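Local coordinates for hypothetical protein Atu2648 (Agrobacterium tumefaciens str. C58, PDB 1ZCE) that is of unknown function but folds as an EVE domain related to ASCH and PUA domains, a kinship consistent with binding of nucleic acid or modified bases, at residues N3-K8 with R42-G47; E28-R33 with P73-E78; R38-A43 with V122-E127; V65-L70 with D84-R89. All blocks are in the same frame, centred on the assembly; numbering follows the deposited sequence.

Contact 1: residues N3-K8 with R42-G47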
loop_
_atom_site.group_PDB
_atom_site.type_symbol
_atom_site.label_atom_id
_atom_site.label_comp_id
_atom_site.label_asym_id
_atom_site.label_seq_id
_atom_site.Cartn_x
_atom_site.Cartn_y
_atom_site.Cartn_z
ATOM N N ASN A 3 2.333 4.690 -11.700
ATOM C CA ASN A 3 1.437 3.783 -10.989
ATOM C C ASN A 3 1.494 3.956 -9.478
ATOM O O ASN A 3 2.568 4.120 -8.897
ATOM C CB ASN A 3 1.758 2.332 -11.357
ATOM C CG ASN A 3 1.607 2.064 -12.840
ATOM O OD1 ASN A 3 0.632 2.482 -13.457
ATOM N ND2 ASN A 3 2.568 1.354 -13.417
ATOM N N TYR A 4 0.317 3.912 -8.858
ATOM C CA TYR A 4 0.166 4.054 -7.412
ATOM C C TYR A 4 -0.523 2.817 -6.855
ATOM O O TYR A 4 -1.279 2.151 -7.562
ATOM C CB TYR A 4 -0.627 5.323 -7.098
ATOM C CG TYR A 4 0.141 6.563 -7.480
ATOM C CD1 TYR A 4 1.040 7.142 -6.590
ATOM C CD2 TYR A 4 0.046 7.101 -8.765
ATOM C CE1 TYR A 4 1.830 8.221 -6.965
ATOM C CE2 TYR A 4 0.838 8.186 -9.151
ATOM C CZ TYR A 4 1.727 8.733 -8.245
ATOM O OH TYR A 4 2.537 9.784 -8.611
ATOM N N TRP A 5 -0.267 2.523 -5.585
ATOM C CA TRP A 5 -0.789 1.312 -4.973
ATOM C C TRP A 5 -1.271 1.487 -3.540
ATOM O O TRP A 5 -1.138 2.559 -2.951
ATOM C CB TRP A 5 0.317 0.252 -4.993
ATOM C CG TRP A 5 1.026 0.163 -6.311
ATOM C CD1 TRP A 5 2.160 0.830 -6.697
ATOM C CD2 TRP A 5 0.621 -0.616 -7.431
ATOM N NE1 TRP A 5 2.482 0.506 -7.996
ATOM C CE2 TRP A 5 1.548 -0.383 -8.473
ATOM C CE3 TRP A 5 -0.445 -1.496 -7.662
ATOM C CZ2 TRP A 5 1.444 -1.001 -9.727
ATOM C CZ3 TRP A 5 -0.553 -2.109 -8.901
ATOM C CH2 TRP A 5 0.386 -1.859 -9.920
ATOM N N LEU A 6 -1.842 0.419 -2.991
ATOM C CA LEU A 6 -2.293 0.405 -1.603
ATOM C C LEU A 6 -1.991 -0.970 -1.018
ATOM O O LEU A 6 -2.229 -1.995 -1.658
ATOM C CB LEU A 6 -3.792 0.727 -1.478
ATOM C CG LEU A 6 -4.357 0.736 -0.045
ATOM C CD1 LEU A 6 -5.462 1.785 0.090
ATOM C CD2 LEU A 6 -4.874 -0.648 0.321
ATOM N N TYR A 7 -1.445 -0.972 0.195
ATOM C CA TYR A 7 -1.082 -2.199 0.897
ATOM C C TYR A 7 -1.851 -2.273 2.205
ATOM O O TYR A 7 -1.773 -1.358 3.029
ATOM C CB TYR A 7 0.420 -2.225 1.221
ATOM C CG TYR A 7 1.322 -1.851 0.072
ATOM C CD1 TYR A 7 1.465 -0.522 -0.317
ATOM C CD2 TYR A 7 2.010 -2.826 -0.648
ATOM C CE1 TYR A 7 2.263 -0.167 -1.400
ATOM C CE2 TYR A 7 2.811 -2.478 -1.737
ATOM C CZ TYR A 7 2.929 -1.148 -2.107
ATOM O OH TYR A 7 3.684 -0.789 -3.202
ATOM N N LYS A 8 -2.607 -3.348 2.390
ATOM C CA LYS A 8 -3.346 -3.533 3.630
ATOM C C LYS A 8 -2.435 -4.237 4.634
ATOM O O LYS A 8 -1.729 -5.189 4.288
ATOM C CB LYS A 8 -4.591 -4.390 3.399
ATOM C CG LYS A 8 -5.653 -3.757 2.521
ATOM C CD LYS A 8 -6.935 -4.579 2.568
ATOM C CE LYS A 8 -8.072 -3.895 1.830
ATOM N NZ LYS A 8 -9.346 -4.665 1.949
ATOM N N ARG A 42 4.094 -7.645 -8.840
ATOM C CA ARG A 42 4.960 -7.867 -9.994
ATOM C C ARG A 42 4.918 -6.687 -10.962
ATOM O O ARG A 42 5.836 -6.505 -11.757
ATOM C CB ARG A 42 4.548 -9.133 -10.745
ATOM C CG ARG A 42 4.844 -10.417 -10.014
ATOM C CD ARG A 42 4.319 -11.601 -10.793
ATOM N NE ARG A 42 4.660 -12.859 -10.149
ATOM C CZ ARG A 42 4.335 -14.051 -10.633
ATOM N NH1 ARG A 42 3.655 -14.140 -11.768
ATOM N NH2 ARG A 42 4.701 -15.148 -9.988
ATOM N N ALA A 43 3.856 -5.890 -10.902
ATOM C CA ALA A 43 3.720 -4.742 -11.794
ATOM C C ALA A 43 4.378 -3.487 -11.231
ATOM O O ALA A 43 4.430 -2.457 -11.902
ATOM C CB ALA A 43 2.246 -4.471 -12.058
HETATM N N MSE A 44 4.889 -3.579 -10.006
HETATM C CA MSE A 44 5.513 -2.434 -9.351
HETATM C C MSE A 44 6.954 -2.187 -9.757
HETATM O O MSE A 44 7.703 -3.120 -10.052
HETATM C CB MSE A 44 5.447 -2.601 -7.834
HETATM C CG MSE A 44 4.031 -2.591 -7.298
HETATM SE SE MSE A 44 3.970 -3.028 -5.428
HETATM C CE MSE A 44 2.053 -3.134 -5.256
ATOM N N LYS A 45 7.329 -0.914 -9.766
ATOM C CA LYS A 45 8.684 -0.507 -10.096
ATOM C C LYS A 45 9.306 0.150 -8.868
ATOM O O LYS A 45 8.598 0.602 -7.965
ATOM C CB LYS A 45 8.667 0.489 -11.258
ATOM C CG LYS A 45 8.091 -0.078 -12.545
ATOM C CD LYS A 45 8.175 0.919 -13.691
ATOM C CE LYS A 45 7.460 0.402 -14.931
ATOM N NZ LYS A 45 5.990 0.326 -14.732
ATOM N N ILE A 46 10.633 0.192 -8.832
ATOM C CA ILE A 46 11.332 0.828 -7.728
ATOM C C ILE A 46 10.864 2.276 -7.667
ATOM O O ILE A 46 10.790 2.953 -8.693
ATOM C CB ILE A 46 12.861 0.803 -7.952
ATOM C CG1 ILE A 46 13.371 -0.638 -7.902
ATOM C CG2 ILE A 46 13.568 1.655 -6.904
ATOM C CD1 ILE A 46 13.080 -1.344 -6.592
ATOM N N GLY A 47 10.520 2.743 -6.473
ATOM C CA GLY A 47 10.073 4.116 -6.342
ATOM C C GLY A 47 8.568 4.318 -6.405
ATOM O O GLY A 47 8.078 5.394 -6.063
HETATM O O HOH W 1 4.745 0.339 -11.941
HETATM O O HOH W 2 3.069 0.899 -16.351
#
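Met44, a selenomethionine in this crystal, wedges its side chain between the rings of Trp5 and Tyr7. Its CG is held beside the backbone N (chi1 -65°) and lies over one indole face, 3.5 Å from Trp5 CE2, in a CH-pi contact. The chain then runs extended, so that SE stands almost on the normal through the five-membered ring and CE ends 3.6 Å from Trp5 CG. Tyr7 reaches for the same group tip to tip: its OH is 3.2 Å from Met44 SE, which sits at the edge of the phenol ring, while Tyr7 CE2 lies 3.7 Å from Met44 CE. Two Met-aromatic contacts thus meet on one selenium atom. The indole is further fixed by a bond from its NE1 to Asp48.

Packing is looser towards Asn3 and Lys45. Ala43 CB merely touches Trp5 CH2 at 3.9 Å, and Asn3 ND2 and Lys45 NZ meet through water. One water accepts from Asn3 ND2 (2.8 Å) and from Lys45 NZ (3.1 Å) while donating to Ala43 O; a second bridges the same two nitrogens, weakly on the lysine side.

Direct contact between strand 4-8 and the 42-47 loop therefore rests on dispersion and selenium-aromatic interactions. The buried Tyr7 hydroxyl has no hydrogen-bonding partner in the model, and its closest neighbour across the contact is the polarisable selenium.

Contact 2: residues E28-R33 with P73-E78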
loop_
_atom_site.group_PDB
_atom_site.type_symbol
_atom_site.label_atom_id
_atom_site.label_comp_id
_atom_site.label_asym_id
_atom_site.label_seq_id
_atom_site.Cartn_x
_atom_site.Cartn_y
_atom_site.Cartn_z
ATOM N N GLU A 28 10.156 -6.785 3.708
ATOM C CA GLU A 28 9.736 -7.717 2.671
ATOM C C GLU A 28 8.239 -7.919 2.878
ATOM O O GLU A 28 7.797 -8.215 3.991
ATOM C CB GLU A 28 10.469 -9.051 2.829
ATOM C CG GLU A 28 10.181 -10.033 1.708
ATOM C CD GLU A 28 10.762 -11.415 1.953
ATOM O OE1 GLU A 28 10.632 -12.272 1.054
ATOM O OE2 GLU A 28 11.336 -11.649 3.037
ATOM N N TRP A 29 7.453 -7.760 1.817
ATOM C CA TRP A 29 6.006 -7.900 1.947
ATOM C C TRP A 29 5.550 -9.350 1.798
ATOM O O TRP A 29 4.876 -9.723 0.837
ATOM C CB TRP A 29 5.293 -7.006 0.930
ATOM C CG TRP A 29 3.999 -6.491 1.458
ATOM C CD1 TRP A 29 2.755 -6.713 0.947
ATOM C CD2 TRP A 29 3.814 -5.709 2.641
ATOM N NE1 TRP A 29 1.803 -6.120 1.741
ATOM C CE2 TRP A 29 2.428 -5.496 2.790
ATOM C CE3 TRP A 29 4.688 -5.168 3.594
ATOM C CZ2 TRP A 29 1.889 -4.766 3.856
ATOM C CZ3 TRP A 29 4.156 -4.441 4.657
ATOM C CH2 TRP A 29 2.768 -4.247 4.777
ATOM N N THR A 30 5.910 -10.152 2.793
ATOM C CA THR A 30 5.610 -11.580 2.821
ATOM C C THR A 30 4.177 -11.927 3.195
ATOM O O THR A 30 3.418 -11.083 3.660
ATOM C CB THR A 30 6.519 -12.293 3.829
ATOM O OG1 THR A 30 6.272 -11.764 5.137
ATOM C CG2 THR A 30 7.976 -12.074 3.480
ATOM N N GLY A 31 3.816 -13.188 2.974
ATOM C CA GLY A 31 2.492 -13.660 3.341
ATOM C C GLY A 31 1.360 -13.495 2.350
ATOM O O GLY A 31 0.250 -13.950 2.620
ATOM N N VAL A 32 1.607 -12.848 1.218
ATOM C CA VAL A 32 0.551 -12.679 0.230
ATOM C C VAL A 32 0.335 -14.007 -0.484
ATOM O O VAL A 32 1.260 -14.564 -1.069
ATOM C CB VAL A 32 0.912 -11.580 -0.789
ATOM C CG1 VAL A 32 -0.125 -11.537 -1.907
ATOM C CG2 VAL A 32 0.984 -10.233 -0.085
ATOM N N ARG A 33 -0.892 -14.516 -0.406
ATOM C CA ARG A 33 -1.251 -15.785 -1.035
ATOM C C ARG A 33 -2.496 -15.586 -1.899
ATOM O O ARG A 33 -3.444 -16.376 -1.866
ATOM C CB ARG A 33 -1.506 -16.848 0.040
ATOM C CG ARG A 33 -0.307 -17.108 0.952
ATOM C CD ARG A 33 0.861 -17.737 0.197
ATOM N NE ARG A 33 2.002 -18.037 1.065
ATOM C CZ ARG A 33 3.049 -17.233 1.247
ATOM N NH1 ARG A 33 3.114 -16.066 0.618
ATOM N NH2 ARG A 33 4.032 -17.594 2.063
ATOM N N PRO A 73 11.292 -14.023 -4.902
ATOM C CA PRO A 73 10.673 -15.100 -4.127
ATOM C C PRO A 73 10.390 -14.702 -2.677
ATOM O O PRO A 73 11.227 -14.096 -2.012
ATOM C CB PRO A 73 11.696 -16.227 -4.233
ATOM C CG PRO A 73 12.243 -16.035 -5.605
ATOM C CD PRO A 73 12.435 -14.528 -5.684
ATOM N N ASP A 74 9.196 -15.038 -2.199
ATOM C CA ASP A 74 8.782 -14.742 -0.827
ATOM C C ASP A 74 9.568 -15.667 0.108
ATOM O O ASP A 74 9.399 -16.884 0.059
ATOM C CB ASP A 74 7.278 -15.008 -0.691
ATOM C CG ASP A 74 6.727 -14.645 0.679
ATOM O OD1 ASP A 74 7.495 -14.650 1.661
ATOM O OD2 ASP A 74 5.509 -14.372 0.768
ATOM N N SER A 75 10.405 -15.093 0.967
ATOM C CA SER A 75 11.230 -15.878 1.884
ATOM C C SER A 75 10.438 -16.792 2.811
ATOM O O SER A 75 11.006 -17.695 3.426
ATOM C CB SER A 75 12.101 -14.950 2.731
ATOM O OG SER A 75 11.311 -14.231 3.661
ATOM N N THR A 76 9.135 -16.558 2.923
ATOM C CA THR A 76 8.295 -17.376 3.792
ATOM C C THR A 76 7.539 -18.449 3.014
ATOM O O THR A 76 6.782 -19.223 3.598
ATOM C CB THR A 76 7.258 -16.515 4.550
ATOM O OG1 THR A 76 6.302 -15.982 3.624
ATOM C CG2 THR A 76 7.948 -15.369 5.282
ATOM N N ALA A 77 7.748 -18.495 1.702
ATOM C CA ALA A 77 7.071 -19.474 0.857
ATOM C C ALA A 77 7.920 -20.724 0.661
ATOM O O ALA A 77 7.727 -21.471 -0.296
ATOM C CB ALA A 77 6.737 -18.857 -0.493
ATOM N N GLU A 78 8.850 -20.945 1.585
ATOM C CA GLU A 78 9.746 -22.096 1.545
ATOM C C GLU A 78 10.223 -22.467 0.142
ATOM O O GLU A 78 10.029 -23.590 -0.325
ATOM C CB GLU A 78 9.088 -23.300 2.238
ATOM C CG GLU A 78 7.643 -23.581 1.848
ATOM C CD GLU A 78 7.519 -24.363 0.558
ATOM O OE1 GLU A 78 8.091 -25.470 0.480
ATOM O OE2 GLU A 78 6.845 -23.877 -0.376
HETATM O O HOH W 3 4.041 -12.169 -0.219
HETATM O O HOH W 4 4.310 -20.256 3.145
#
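Asp74 and Arg33 form the salt bridge at the centre of this contact, which joins the connection from strand 27-28 to helix 35-42 with the hairpin loop between strands 60-73 and 84-99. The aspartate side chain touches most of the 28-33 segment in turn. From CB the chain leaves anti to the backbone N (chi1 -176°), which carries CG to 3.9 Å from the CA of Thr30. OD1 points back into its own loop, where Thr76 N and Thr76 OG1 both donate to it from the same face of the carboxylate; the first of these bonds closes an Asx turn inside the type I turn Asp74-Ala77. The methyl Thr30 CG2 also lies against OD1, at 3.2 Å. OD2 goes across. Its syn lone pair takes Gly31 N at 3.0 Å, whereas Arg33 NH1 arrives from above the carboxylate plane at 2.9 Å, along a nearly straight bond (172°). A water shared with Trp29 O and Val32 N also donates to OD2.

The guanidinium is steadied from several directions. NH1 bonds Val32 O as well, Arg33 NH2 donates to Thr76 OG1 (3.2 Å), Ala77 CB lies over one face, and Trp83 makes a cation-pi contact.

A second carboxylate works beside the first. Glu28, fully extended, accepts Ser75 N at OE1 (2.8 Å) and Ser75 OG at OE2 (2.7 Å), both on the syn side. Its OE1 stands 4.0 Å from Asp74 OD1. With so many donors converging on them, both acids are probably ionised, their repulsion offset by Arg33 and the backbone N-H groups.

Contact 3: residues R38-A43 with V122-E127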
loop_
_atom_site.group_PDB
_atom_site.type_symbol
_atom_site.label_atom_id
_atom_site.label_comp_id
_atom_site.label_asym_id
_atom_site.label_seq_id
_atom_site.Cartn_x
_atom_site.Cartn_y
_atom_site.Cartn_z
ATOM N N ARG A 38 -0.394 -10.630 -5.760
ATOM C CA ARG A 38 0.964 -10.976 -6.153
ATOM C C ARG A 38 1.282 -10.320 -7.493
ATOM O O ARG A 38 2.352 -9.742 -7.677
ATOM C CB ARG A 38 1.099 -12.492 -6.298
ATOM C CG ARG A 38 2.459 -12.948 -6.803
ATOM C CD ARG A 38 2.383 -14.348 -7.399
ATOM N NE ARG A 38 1.589 -14.365 -8.625
ATOM C CZ ARG A 38 1.327 -15.458 -9.332
ATOM N NH1 ARG A 38 1.793 -16.635 -8.938
ATOM N NH2 ARG A 38 0.605 -15.368 -10.438
ATOM N N ASN A 39 0.348 -10.418 -8.432
ATOM C CA ASN A 39 0.547 -9.844 -9.751
ATOM C C ASN A 39 0.637 -8.328 -9.688
ATOM O O ASN A 39 1.342 -7.718 -10.488
ATOM C CB ASN A 39 -0.564 -10.291 -10.704
ATOM C CG ASN A 39 -0.518 -11.789 -10.994
ATOM O OD1 ASN A 39 0.480 -12.460 -10.713
ATOM N ND2 ASN A 39 -1.596 -12.314 -11.568
ATOM N N ASN A 40 -0.072 -7.717 -8.744
ATOM C CA ASN A 40 0.006 -6.270 -8.597
ATOM C C ASN A 40 1.429 -5.925 -8.159
ATOM O O ASN A 40 2.018 -4.954 -8.636
ATOM C CB ASN A 40 -1.027 -5.775 -7.576
ATOM C CG ASN A 40 -2.443 -5.723 -8.151
ATOM O OD1 ASN A 40 -3.433 -5.682 -7.417
ATOM N ND2 ASN A 40 -2.539 -5.715 -9.473
HETATM N N MSE A 41 1.995 -6.724 -7.263
HETATM C CA MSE A 41 3.360 -6.462 -6.832
HETATM C C MSE A 41 4.335 -6.647 -7.995
HETATM O O MSE A 41 5.301 -5.896 -8.121
HETATM C CB MSE A 41 3.742 -7.349 -5.644
HETATM C CG MSE A 41 3.036 -6.929 -4.360
HETATM SE SE MSE A 41 3.658 -7.808 -2.734
HETATM C CE MSE A 41 3.019 -9.597 -3.156
ATOM N N ARG A 42 4.094 -7.645 -8.840
ATOM C CA ARG A 42 4.960 -7.867 -9.994
ATOM C C ARG A 42 4.918 -6.687 -10.962
ATOM O O ARG A 42 5.836 -6.505 -11.757
ATOM C CB ARG A 42 4.548 -9.133 -10.745
ATOM C CG ARG A 42 4.844 -10.417 -10.014
ATOM C CD ARG A 42 4.319 -11.601 -10.793
ATOM N NE ARG A 42 4.660 -12.859 -10.149
ATOM C CZ ARG A 42 4.335 -14.051 -10.633
ATOM N NH1 ARG A 42 3.655 -14.140 -11.768
ATOM N NH2 ARG A 42 4.701 -15.148 -9.988
ATOM N N ALA A 43 3.856 -5.890 -10.902
ATOM C CA ALA A 43 3.720 -4.742 -11.794
ATOM C C ALA A 43 4.378 -3.487 -11.231
ATOM O O ALA A 43 4.430 -2.457 -11.902
ATOM C CB ALA A 43 2.246 -4.471 -12.058
ATOM N N VAL A 122 -3.308 -6.136 -1.757
ATOM C CA VAL A 122 -2.391 -5.225 -2.446
ATOM C C VAL A 122 -3.193 -4.786 -3.661
ATOM O O VAL A 122 -3.553 -5.605 -4.517
ATOM C CB VAL A 122 -1.100 -5.939 -2.864
ATOM C CG1 VAL A 122 -0.157 -4.943 -3.524
ATOM C CG2 VAL A 122 -0.442 -6.567 -1.651
ATOM N N GLN A 123 -3.463 -3.487 -3.733
ATOM C CA GLN A 123 -4.333 -2.951 -4.769
ATOM C C GLN A 123 -3.821 -1.780 -5.586
ATOM O O GLN A 123 -2.901 -1.069 -5.184
ATOM C CB GLN A 123 -5.643 -2.483 -4.115
ATOM C CG GLN A 123 -6.224 -3.421 -3.070
ATOM C CD GLN A 123 -7.351 -2.793 -2.263
ATOM O OE1 GLN A 123 -8.105 -3.495 -1.593
ATOM N NE2 GLN A 123 -7.462 -1.466 -2.314
ATOM N N PRO A 124 -4.418 -1.573 -6.766
ATOM C CA PRO A 124 -3.995 -0.445 -7.590
ATOM C C PRO A 124 -4.768 0.767 -7.053
ATOM O O PRO A 124 -5.807 0.625 -6.396
ATOM C CB PRO A 124 -4.454 -0.841 -8.991
ATOM C CG PRO A 124 -5.684 -1.631 -8.721
ATOM C CD PRO A 124 -5.311 -2.475 -7.516
ATOM N N VAL A 125 -4.236 1.950 -7.324
ATOM C CA VAL A 125 -4.854 3.206 -6.924
ATOM C C VAL A 125 -4.628 4.117 -8.120
ATOM O O VAL A 125 -3.494 4.263 -8.568
ATOM C CB VAL A 125 -4.155 3.823 -5.678
ATOM C CG1 VAL A 125 -4.747 5.193 -5.370
ATOM C CG2 VAL A 125 -4.309 2.908 -4.466
ATOM N N THR A 126 -5.685 4.707 -8.670
ATOM C CA THR A 126 -5.491 5.595 -9.810
ATOM C C THR A 126 -4.781 6.852 -9.319
ATOM O O THR A 126 -4.793 7.155 -8.124
ATOM C CB THR A 126 -6.822 6.017 -10.458
ATOM O OG1 THR A 126 -7.527 6.896 -9.575
ATOM C CG2 THR A 126 -7.675 4.798 -10.769
ATOM N N GLU A 127 -4.155 7.581 -10.235
ATOM C CA GLU A 127 -3.453 8.801 -9.857
ATOM C C GLU A 127 -4.414 9.779 -9.186
ATOM O O GLU A 127 -4.076 10.400 -8.181
ATOM C CB GLU A 127 -2.812 9.452 -11.086
ATOM C CG GLU A 127 -1.908 10.635 -10.761
ATOM C CD GLU A 127 -1.214 11.202 -11.990
ATOM O OE1 GLU A 127 -0.417 12.153 -11.837
ATOM O OE2 GLU A 127 -1.467 10.699 -13.106
#
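Met41 and Val122 cross at about a right angle, CG of the methionine meeting CG1 of the valine at 3.9 Å. Val122 CG1 stands anti to its backbone N (chi1 -178°), which presents this branch to the helix. Beyond CG the chain of Met41, a selenomethionine residue, runs extended to SE and then bends at chi3 (-68°), and its end packs on Trp29 and Val32. Met41 thus has Val122, Trp29 and Val32 among its neighbours, while Val122 in turn also packs on Met44 from the loop that follows the helix.

Asn40, the preceding residue on the helix, points at the strand, its OD1 reaching Val122 O and the Pro124 ring. OD1 comes within 2.9 Å of Val122 O; these are two acceptors, so the approach is not a hydrogen bond and is expected to be repulsive. The same OD1 lies 3.7 Å from Pro124 CD, with the two side chains set obliquely, and 3.9 Å from Gln123 CA, so that the oxygen meets three successive residues of the strand. The amide nitrogen makes a weak hydrogen bond to Gln36 of the same helix.

Away from the strand, the guanidinium groups of Arg38 and Arg42 lie one over the other, with Lys82 O bonding the first and Asp84 the second.

Helix 38-42 and strand 122-125 approach to 7.6 Å between axes at 53°. The arrangement is a helix packed against the edge strand of the mixed sheet in this PUA-clan EVE domain.

Contact 4: residues V65-L70 with D84-R89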
loop_
_atom_site.group_PDB
_atom_site.type_symbol
_atom_site.label_atom_id
_atom_site.label_comp_id
_atom_site.label_asym_id
_atom_site.label_seq_id
_atom_site.Cartn_x
_atom_site.Cartn_y
_atom_site.Cartn_z
ATOM N N VAL A 65 4.231 4.776 1.433
ATOM C CA VAL A 65 5.417 3.947 1.301
ATOM C C VAL A 65 5.889 3.956 -0.142
ATOM O O VAL A 65 5.232 4.500 -1.027
ATOM C CB VAL A 65 5.136 2.476 1.687
ATOM C CG1 VAL A 65 4.803 2.378 3.166
ATOM C CG2 VAL A 65 3.999 1.922 0.841
ATOM N N GLU A 66 7.050 3.354 -0.362
ATOM C CA GLU A 66 7.609 3.234 -1.696
ATOM C C GLU A 66 8.239 1.857 -1.832
ATOM O O GLU A 66 8.677 1.254 -0.851
ATOM C CB GLU A 66 8.664 4.313 -1.951
ATOM C CG GLU A 66 9.925 4.177 -1.110
ATOM C CD GLU A 66 10.902 5.319 -1.337
ATOM O OE1 GLU A 66 11.957 5.342 -0.670
ATOM O OE2 GLU A 66 10.612 6.193 -2.181
ATOM N N VAL A 67 8.269 1.362 -3.061
ATOM C CA VAL A 67 8.854 0.065 -3.341
ATOM C C VAL A 67 10.375 0.212 -3.341
ATOM O O VAL A 67 10.910 1.092 -4.018
ATOM C CB VAL A 67 8.378 -0.451 -4.716
ATOM C CG1 VAL A 67 9.116 -1.719 -5.083
ATOM C CG2 VAL A 67 6.870 -0.700 -4.689
ATOM N N CYS A 68 11.070 -0.624 -2.575
ATOM C CA CYS A 68 12.527 -0.545 -2.538
ATOM C C CYS A 68 13.214 -1.819 -3.034
ATOM O O CYS A 68 14.443 -1.922 -3.025
ATOM C CB CYS A 68 13.021 -0.180 -1.136
ATOM S SG CYS A 68 12.407 -1.187 0.222
ATOM N N ALA A 69 12.412 -2.790 -3.462
ATOM C CA ALA A 69 12.922 -4.038 -4.022
ATOM C C ALA A 69 11.847 -4.622 -4.925
ATOM O O ALA A 69 10.682 -4.726 -4.535
ATOM C CB ALA A 69 13.287 -5.031 -2.919
ATOM N N LEU A 70 12.241 -4.979 -6.143
ATOM C CA LEU A 70 11.324 -5.559 -7.114
ATOM C C LEU A 70 10.913 -6.963 -6.688
ATOM O O LEU A 70 11.568 -7.581 -5.854
ATOM C CB LEU A 70 11.986 -5.613 -8.493
ATOM C CG LEU A 70 12.314 -4.271 -9.154
ATOM C CD1 LEU A 70 13.092 -4.513 -10.440
ATOM C CD2 LEU A 70 11.028 -3.508 -9.437
ATOM N N ASP A 84 5.781 -14.640 -4.808
ATOM C CA ASP A 84 6.850 -13.654 -4.761
ATOM C C ASP A 84 6.287 -12.316 -4.278
ATOM O O ASP A 84 5.071 -12.125 -4.232
ATOM C CB ASP A 84 7.573 -13.519 -6.125
ATOM C CG ASP A 84 6.631 -13.541 -7.320
ATOM O OD1 ASP A 84 5.785 -12.634 -7.450
ATOM O OD2 ASP A 84 6.749 -14.467 -8.151
ATOM N N CYS A 85 7.171 -11.398 -3.906
ATOM C CA CYS A 85 6.740 -10.110 -3.384
ATOM C C CYS A 85 7.817 -9.037 -3.471
ATOM O O CYS A 85 8.996 -9.323 -3.724
ATOM C CB CYS A 85 6.342 -10.282 -1.916
ATOM S SG CYS A 85 7.693 -11.005 -0.898
ATOM N N VAL A 86 7.393 -7.792 -3.270
ATOM C CA VAL A 86 8.315 -6.667 -3.260
ATOM C C VAL A 86 8.670 -6.374 -1.805
ATOM O O VAL A 86 8.191 -7.037 -0.881
ATOM C CB VAL A 86 7.673 -5.372 -3.850
ATOM C CG1 VAL A 86 7.394 -5.551 -5.330
ATOM C CG2 VAL A 86 6.385 -5.029 -3.107
ATOM N N ASP A 87 9.546 -5.393 -1.627
ATOM C CA ASP A 87 9.933 -4.905 -0.309
ATOM C C ASP A 87 9.465 -3.454 -0.366
ATOM O O ASP A 87 9.579 -2.821 -1.416
ATOM C CB ASP A 87 11.452 -4.889 -0.133
ATOM C CG ASP A 87 12.047 -6.263 0.111
ATOM O OD1 ASP A 87 11.400 -7.278 -0.200
ATOM O OD2 ASP A 87 13.192 -6.316 0.611
ATOM N N ILE A 88 8.939 -2.929 0.737
ATOM C CA ILE A 88 8.503 -1.536 0.768
ATOM C C ILE A 88 9.102 -0.829 1.976
ATOM O O ILE A 88 9.499 -1.471 2.949
ATOM C CB ILE A 88 6.950 -1.397 0.842
ATOM C CG1 ILE A 88 6.410 -2.066 2.108
ATOM C CG2 ILE A 88 6.311 -2.000 -0.400
ATOM C CD1 ILE A 88 4.919 -1.827 2.342
ATOM N N ARG A 89 9.175 0.497 1.906
ATOM C CA ARG A 89 9.704 1.284 3.013
ATOM C C ARG A 89 8.907 2.568 3.180
ATOM O O ARG A 89 8.291 3.059 2.238
ATOM C CB ARG A 89 11.185 1.612 2.799
ATOM C CG ARG A 89 11.500 2.429 1.570
ATOM C CD ARG A 89 13.010 2.533 1.407
ATOM N NE ARG A 89 13.418 3.094 0.124
ATOM C CZ ARG A 89 14.669 3.080 -0.325
ATOM N NH1 ARG A 89 14.958 3.610 -1.505
ATOM N NH2 ARG A 89 15.631 2.530 0.406
HETATM O O HOH W 5 12.783 3.420 -3.340
#
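A classic beta bulge interrupts the antiparallel hairpin here, with Cys68 and Ala69 both facing Asp87. Cys68 N bonds Asp87 O at 2.9 Å, Ala69 N reaches the same oxygen only weakly, and Asp87 N returns a bond to Ala69 O (3.2 Å). Before the bulge the register is regular: Glu66 and Arg89 form a hydrogen-bonded pair, with Glu66 N 2.9 Å from Arg89 O and the reverse bond alike, and Val67 faces Ile88 as a non-hydrogen-bonded pair.

On the face bearing Glu66 and Arg89 the side chains cross obliquely. Arg89 NE donates to Glu66 OE1 (2.8 Å); this salt-bridging hydrogen bond is bent (135°), and NE comes to OE1 from its anti side. Cys68 CB lies 3.5 Å above one guanidinium face, off centre. Water joins Arg89 NH1 to Val67 O, and NH2 bonds Glu24 O. At the bulge Ala69 CB and Asp87 CB press together at 3.3 Å.

On the side of Val67 and Ile88 the contacts are apolar. Flanking them, Val65 CG2 touches Ile88 CD1 (4.1 Å), and the Val67 and Val86 side chains cross at about a right angle, CG1 of Val67 4.1 Å from CB of Val86.

Val65, Val67 and Ile88 rest on Tyr7 of strand 4-9, Val86 on Met41 of helix 35-42 and on Met44. In the sheet, strand 60-73 has strand 49-54 as its other neighbour, while strand 84-99 has the short strand 27-28, Val86 pairing with Trp29 just beyond it.

In the fold
All four contacts lie within one EVE domain; contacts 1, 3 and 4 reach its mixed sheet, and contact 2 joins loops at its margin. Contacts 1 and 3 have centres only about 5 Å apart and share Arg42 and Ala43, where helix 35-42 runs into its following loop; their strands 4-9 and 122-125 are neighbours. Contact 4, about 8 Å between centres from contact 1, is nested in sequence inside the loop closed by contact 3. Contact 2 lies farther out, its centre about 16 Å from those of contacts 1 and 3 and 12 Å from that of contact 4, yet Trp29 joins it to them through Tyr7, Met41 and Val86. Its segments alternate with theirs, tying sequence-distant parts together.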